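Local atomic coordinates of aggregative adherence fimbrial subunit AggA (Escherichia coli O104:H4 str. C227-11, PDB entry 4PH8), a protein that forms the major building block of type I aggregative adherence fimbriae, with subunits probably joined by donor-strand complementation, and probably binds host fibronectin. Residues Pro22-Gly27 against Ile34-Lys39; Trp64-Ala69 against Val112-Lys117. All coordinates share one frame; numbering follows the deposited sequence. Where two conformers were deposited one is given.

Interaction 1. Residues Pro22-Gly27 against Ile34-Lys39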
loop_
_atom_site.group_PDB
_atom_site.type_symbol
_atom_site.label_atom_id
_atom_site.label_comp_id
_atom_site.label_asym_id
_atom_site.label_seq_id
_atom_site.Cartn_x
_atom_site.Cartn_y
_atom_site.Cartn_z
ATOM N N PRO A 22 5.841 11.043 -1.601
ATOM C CA PRO A 22 7.177 11.182 -2.149
ATOM C C PRO A 22 8.258 10.973 -1.082
ATOM O O PRO A 22 7.959 10.939 0.112
ATOM C CB PRO A 22 7.188 12.631 -2.635
ATOM C CG PRO A 22 6.291 13.324 -1.700
ATOM C CD PRO A 22 5.179 12.352 -1.450
ATOM N N PRO A 23 9.520 10.871 -1.502
ATOM C CA PRO A 23 10.588 10.690 -0.537
ATOM C C PRO A 23 10.595 11.771 0.539
ATOM O O PRO A 23 10.345 12.946 0.261
ATOM C CB PRO A 23 11.838 10.791 -1.401
ATOM C CG PRO A 23 11.387 10.286 -2.723
ATOM C CD PRO A 23 10.044 10.916 -2.877
ATOM N N GLN A 24 10.880 11.353 1.765
ATOM C CA GLN A 24 10.982 12.275 2.887
ATOM C C GLN A 24 12.356 12.180 3.540
ATOM O O GLN A 24 13.012 11.132 3.482
ATOM C CB GLN A 24 9.903 11.977 3.923
ATOM C CG GLN A 24 8.511 12.351 3.463
ATOM C CD GLN A 24 7.447 11.901 4.441
ATOM O OE1 GLN A 24 6.930 12.697 5.220
ATOM N NE2 GLN A 24 7.128 10.608 4.417
ATOM N N THR A 25 12.768 13.294 4.144
ATOM C CA THR A 25 14.025 13.376 4.904
ATOM C C THR A 25 13.721 13.933 6.283
ATOM O O THR A 25 12.961 14.893 6.414
ATOM C CB THR A 25 15.051 14.302 4.226
ATOM O OG1 THR A 25 14.415 15.525 3.844
ATOM C CG2 THR A 25 15.650 13.643 2.994
ATOM N N VAL A 26 14.313 13.334 7.312
ATOM C CA VAL A 26 14.084 13.790 8.681
ATOM C C VAL A 26 15.368 13.651 9.492
ATOM O O VAL A 26 16.208 12.803 9.180
ATOM C CB VAL A 26 12.930 13.004 9.332
ATOM C CG1 VAL A 26 13.386 11.622 9.776
ATOM C CG2 VAL A 26 12.332 13.784 10.488
ATOM N N GLY A 27 15.513 14.490 10.515
ATOM C CA GLY A 27 16.649 14.411 11.423
ATOM C C GLY A 27 16.479 13.277 12.418
ATOM O O GLY A 27 15.358 12.976 12.846
ATOM N N ILE A 34 6.084 10.377 11.460
ATOM C CA ILE A 34 6.385 10.356 10.030
ATOM C C ILE A 34 5.295 9.532 9.353
ATOM O O ILE A 34 5.123 8.364 9.661
ATOM C CB ILE A 34 7.768 9.733 9.731
ATOM C CG1 ILE A 34 8.874 10.453 10.524
ATOM C CG2 ILE A 34 8.069 9.812 8.235
ATOM C CD1 ILE A 34 10.167 9.661 10.580
ATOM N N GLY A 35 4.547 10.163 8.455
ATOM C CA GLY A 35 3.483 9.477 7.720
ATOM C C GLY A 35 3.915 9.005 6.354
ATOM O O GLY A 35 4.674 9.692 5.657
ATOM N N PHE A 36 3.401 7.839 5.968
ATOM C CA PHE A 36 3.597 7.284 4.639
ATOM C C PHE A 36 2.236 6.756 4.185
ATOM O O PHE A 36 1.533 6.115 4.954
ATOM C CB PHE A 36 4.589 6.120 4.633
ATOM C CG PHE A 36 5.914 6.421 5.293
ATOM C CD1 PHE A 36 6.938 7.022 4.583
ATOM C CD2 PHE A 36 6.146 6.039 6.591
ATOM C CE1 PHE A 36 8.160 7.281 5.182
ATOM C CE2 PHE A 36 7.376 6.290 7.206
ATOM C CZ PHE A 36 8.376 6.914 6.490
ATOM N N SER A 37 1.865 7.028 2.946
ATOM C CA SER A 37 0.592 6.576 2.466
ATOM C C SER A 37 0.663 6.170 1.025
ATOM O O SER A 37 1.587 6.539 0.294
ATOM C CB SER A 37 -0.457 7.638 2.667
ATOM O OG SER A 37 -0.169 8.794 1.940
ATOM N N ALA A 38 -0.310 5.346 0.657
ATOM C CA ALA A 38 -0.446 4.807 -0.680
ATOM C C ALA A 38 -1.915 4.879 -1.089
ATOM O O ALA A 38 -2.822 4.829 -0.251
ATOM C CB ALA A 38 0.045 3.372 -0.735
ATOM N N LYS A 39 -2.127 4.981 -2.386
ATOM C CA LYS A 39 -3.451 5.103 -2.960
ATOM C C LYS A 39 -3.473 4.257 -4.221
ATOM O O LYS A 39 -2.524 4.277 -4.999
ATOM C CB LYS A 39 -3.723 6.596 -3.257
ATOM C CG LYS A 39 -4.791 6.924 -4.270
ATOM C CD LYS A 39 -5.031 8.427 -4.394
ATOM C CE LYS A 39 -3.904 9.234 -5.040
ATOM N NZ LYS A 39 -3.405 8.769 -6.342
HETATM O O HOH W 1 5.457 12.706 7.425
#

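Interaction 2. Residues Trp64-Ala69 against Val112-Lys117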
loop_
_atom_site.group_PDB
_atom_site.type_symbol
_atom_site.label_atom_id
_atom_site.label_comp_id
_atom_site.label_asym_id
_atom_site.label_seq_id
_atom_site.Cartn_x
_atom_site.Cartn_y
_atom_site.Cartn_z
ATOM N N TRP A 64 3.531 -3.623 6.452
ATOM C CA TRP A 64 4.442 -2.820 5.656
ATOM C C TRP A 64 5.775 -2.732 6.367
ATOM O O TRP A 64 5.803 -2.519 7.561
ATOM C CB TRP A 64 3.846 -1.427 5.475
ATOM C CG TRP A 64 2.510 -1.393 4.762
ATOM C CD1 TRP A 64 1.672 -2.438 4.491
ATOM C CD2 TRP A 64 1.854 -0.220 4.266
ATOM N NE1 TRP A 64 0.540 -1.991 3.837
ATOM C CE2 TRP A 64 0.632 -0.633 3.683
ATOM C CE3 TRP A 64 2.192 1.136 4.237
ATOM C CZ2 TRP A 64 -0.258 0.265 3.096
ATOM C CZ3 TRP A 64 1.303 2.032 3.644
ATOM C CH2 TRP A 64 0.081 1.584 3.086
ATOM N N VAL A 65 6.876 -2.926 5.638
ATOM C CA VAL A 65 8.210 -2.963 6.265
ATOM C C VAL A 65 9.082 -1.801 5.789
ATOM O O VAL A 65 9.406 -1.694 4.614
ATOM C CB VAL A 65 8.925 -4.302 5.996
ATOM C CG1 VAL A 65 10.279 -4.349 6.697
ATOM C CG2 VAL A 65 8.045 -5.463 6.435
ATOM N N LEU A 66 9.451 -0.933 6.722
ATOM C CA LEU A 66 10.416 0.118 6.449
ATOM C C LEU A 66 11.799 -0.444 6.782
ATOM O O LEU A 66 12.121 -0.662 7.955
ATOM C CB LEU A 66 10.105 1.361 7.281
ATOM C CG LEU A 66 10.894 2.631 6.932
ATOM C CD1 LEU A 66 10.575 3.162 5.539
ATOM C CD2 LEU A 66 10.627 3.717 7.957
ATOM N N GLN A 67 12.603 -0.652 5.738
ATOM C CA GLN A 67 13.799 -1.510 5.792
ATOM C C GLN A 67 15.082 -0.717 5.533
ATOM O O GLN A 67 15.197 -0.028 4.517
ATOM C CB GLN A 67 13.652 -2.618 4.733
ATOM C CG GLN A 67 14.869 -3.508 4.524
ATOM C CD GLN A 67 15.075 -4.476 5.670
ATOM O OE1 GLN A 67 14.241 -5.350 5.906
ATOM N NE2 GLN A 67 16.182 -4.323 6.396
ATOM N N HIS A 68 16.054 -0.832 6.445
ATOM C CA HIS A 68 17.335 -0.140 6.297
ATOM C C HIS A 68 18.102 -0.763 5.140
ATOM O O HIS A 68 18.104 -1.982 4.976
ATOM C CB HIS A 68 18.151 -0.201 7.595
ATOM C CG HIS A 68 19.237 0.834 7.677
ATOM N ND1 HIS A 68 20.508 0.618 7.189
ATOM C CD2 HIS A 68 19.243 2.089 8.188
ATOM C CE1 HIS A 68 21.245 1.696 7.383
ATOM N NE2 HIS A 68 20.504 2.603 7.993
ATOM N N ALA A 69 18.728 0.079 4.324
ATOM C CA ALA A 69 19.386 -0.380 3.095
ATOM C C ALA A 69 20.608 -1.266 3.385
ATOM O O ALA A 69 20.855 -2.256 2.695
ATOM C CB ALA A 69 19.799 0.820 2.247
ATOM N N VAL A 112 0.598 4.292 6.999
ATOM C CA VAL A 112 1.289 3.840 8.199
ATOM C C VAL A 112 2.003 5.035 8.788
ATOM O O VAL A 112 2.097 6.098 8.158
ATOM C CB VAL A 112 2.298 2.696 7.929
ATOM C CG1 VAL A 112 1.577 1.420 7.516
ATOM C CG2 VAL A 112 3.373 3.097 6.910
ATOM N N SER A 113 2.513 4.859 9.998
ATOM C CA SER A 113 3.249 5.918 10.668
ATOM C C SER A 113 4.400 5.341 11.468
ATOM O O SER A 113 4.279 4.259 12.065
ATOM C CB SER A 113 2.316 6.703 11.587
ATOM O OG SER A 113 2.998 7.811 12.158
ATOM N N VAL A 114 5.525 6.044 11.443
ATOM C CA VAL A 114 6.633 5.742 12.334
ATOM C C VAL A 114 6.630 6.805 13.429
ATOM O O VAL A 114 6.665 8.004 13.143
ATOM C CB VAL A 114 7.999 5.710 11.610
ATOM C CG1 VAL A 114 9.140 5.654 12.628
ATOM C CG2 VAL A 114 8.079 4.520 10.668
ATOM N N ASN A 115 6.563 6.341 14.674
ATOM C CA ASN A 115 6.652 7.197 15.855
ATOM C C ASN A 115 8.070 7.092 16.408
ATOM O O ASN A 115 8.431 6.064 16.998
ATOM C CB ASN A 115 5.638 6.739 16.912
ATOM C CG ASN A 115 5.548 7.675 18.108
ATOM O OD1 ASN A 115 6.190 8.734 18.168
ATOM N ND2 ASN A 115 4.730 7.280 19.078
ATOM N N PRO A 116 8.889 8.137 16.203
ATOM C CA PRO A 116 10.266 8.064 16.714
ATOM C C PRO A 116 10.348 7.858 18.227
ATOM O O PRO A 116 11.329 7.349 18.706
ATOM C CB PRO A 116 10.867 9.420 16.326
ATOM C CG PRO A 116 10.004 9.932 15.225
ATOM C CD PRO A 116 8.628 9.418 15.522
ATOM N N LYS A 117 9.309 8.246 18.958
ATOM C CA LYS A 117 9.295 8.127 20.415
ATOM C C LYS A 117 9.264 6.672 20.905
ATOM O O LYS A 117 9.825 6.360 21.959
ATOM C CB LYS A 117 8.109 8.908 20.984
ATOM C CG LYS A 117 8.149 10.395 20.666
ATOM C CD LYS A 117 6.995 11.142 21.315
ATOM C CE LYS A 117 7.158 12.648 21.171
ATOM N NZ LYS A 117 6.205 13.401 22.034
#

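Interaction 1. Residues Pro22-Gly27 against Ile34-Lys39
Gln24 and Val26 meet Ile34, Gly35 and Phe36 in a side-chain contact between two antiparallel strands that are not sheet neighbours, at a partly buried margin of the AggA beta sandwich. The axes of strand 24-26 and strand 34-39 come no closer than 9.5 Å, too far for backbone pairing, and a glutamine bridges the interval. Gln24 places CG anti to its own carbonyl carbon and continues extended, which carries the terminal amide across. Gln24 NE2 donates to Gly35 O at 2.9 Å, with an N-H...O angle of 157°; the acceptor lies close to the amide plane, while the donor is tilted 20° from the plane of the carbonyl. A water donates to Gln24 OE1 at 2.7 Å and accepts from Gly35 N at 2.9 Å. Both ends are thus tied to Gly35, one directly and one through water, which settles which way round the amide sits. Its plane stands 79° from the Phe36 ring, with Gln24 NE2 3.6 Å from Phe36 CE1. Val26 CG1 and Ile34 CD1 touch tip to tip at 3.9 Å. The chain changes partners here, as the first strand does in immunoglobulin-like sandwiches: strand 17-20 pairs antiparallel with strand 34-41, and past Pro22-Pro23 strand 24-26 runs parallel to strand 141-155, while Phe36 packs inward on Ile151, Leu153 and Met128.

Interaction 2. Residues Trp64-Ala69 against Val112-Lys117
One methyl of Val112, CG1, sits 3.2 Å above the plane of the Trp64 indole, displaced toward the rim of the ring system, and makes an unusually close apolar contact. Its nearest ring atom is Trp64 CE3, 3.3 Å from Val112 CG1. The second methyl of the valine also reaches this carbon, with Val112 CG2 3.5 Å from Trp64 CE3; CG1 lies over the ring near CE3, while CG2, on the same side of the plane, hangs beyond the rim. With CG1 anti to its carbonyl carbon (chi1 -67°), Val112 directs both methyls at the tryptophan. Two residues further along each strand the pairing recurs in a lighter form: Leu66 CD2 meets Val114 CG2 at 3.8 Å, the two side chains crossing at about a right angle. No hydrogen bond joins the segments; all four touching residues are buried, as expected of the hydrophobic interior of a beta sandwich. Beyond the strand, Asn115 OD1 accepts from Lys117 N at 3.3 Å in an Asx turn. Strand 75-82 lies antiparallel to both strand 52-68 and strand 108-114, its Leu78 touching Val112 and Val114, while Met128 of strand 124-138 packs on Trp64 and Leu66.

The two contacts illustrate how chemistry follows depth in a beta sandwich. Interaction 1 lies partly at the surface and combines a direct hydrogen bond from a side-chain amide, a water bridge and a small apolar touch; interaction 2 is wholly buried and relies on apolar side chains alone. Their centres are 10 Å apart, and they are joined through neighbouring strands 34-41 and 108-114, where Phe36 O lies 2.9 Å from Val112 N, a probable backbone hydrogen bond. Phe36 also packs against Val114, linking the two sets of side chains, and Met128 is a common neighbour of both contacts.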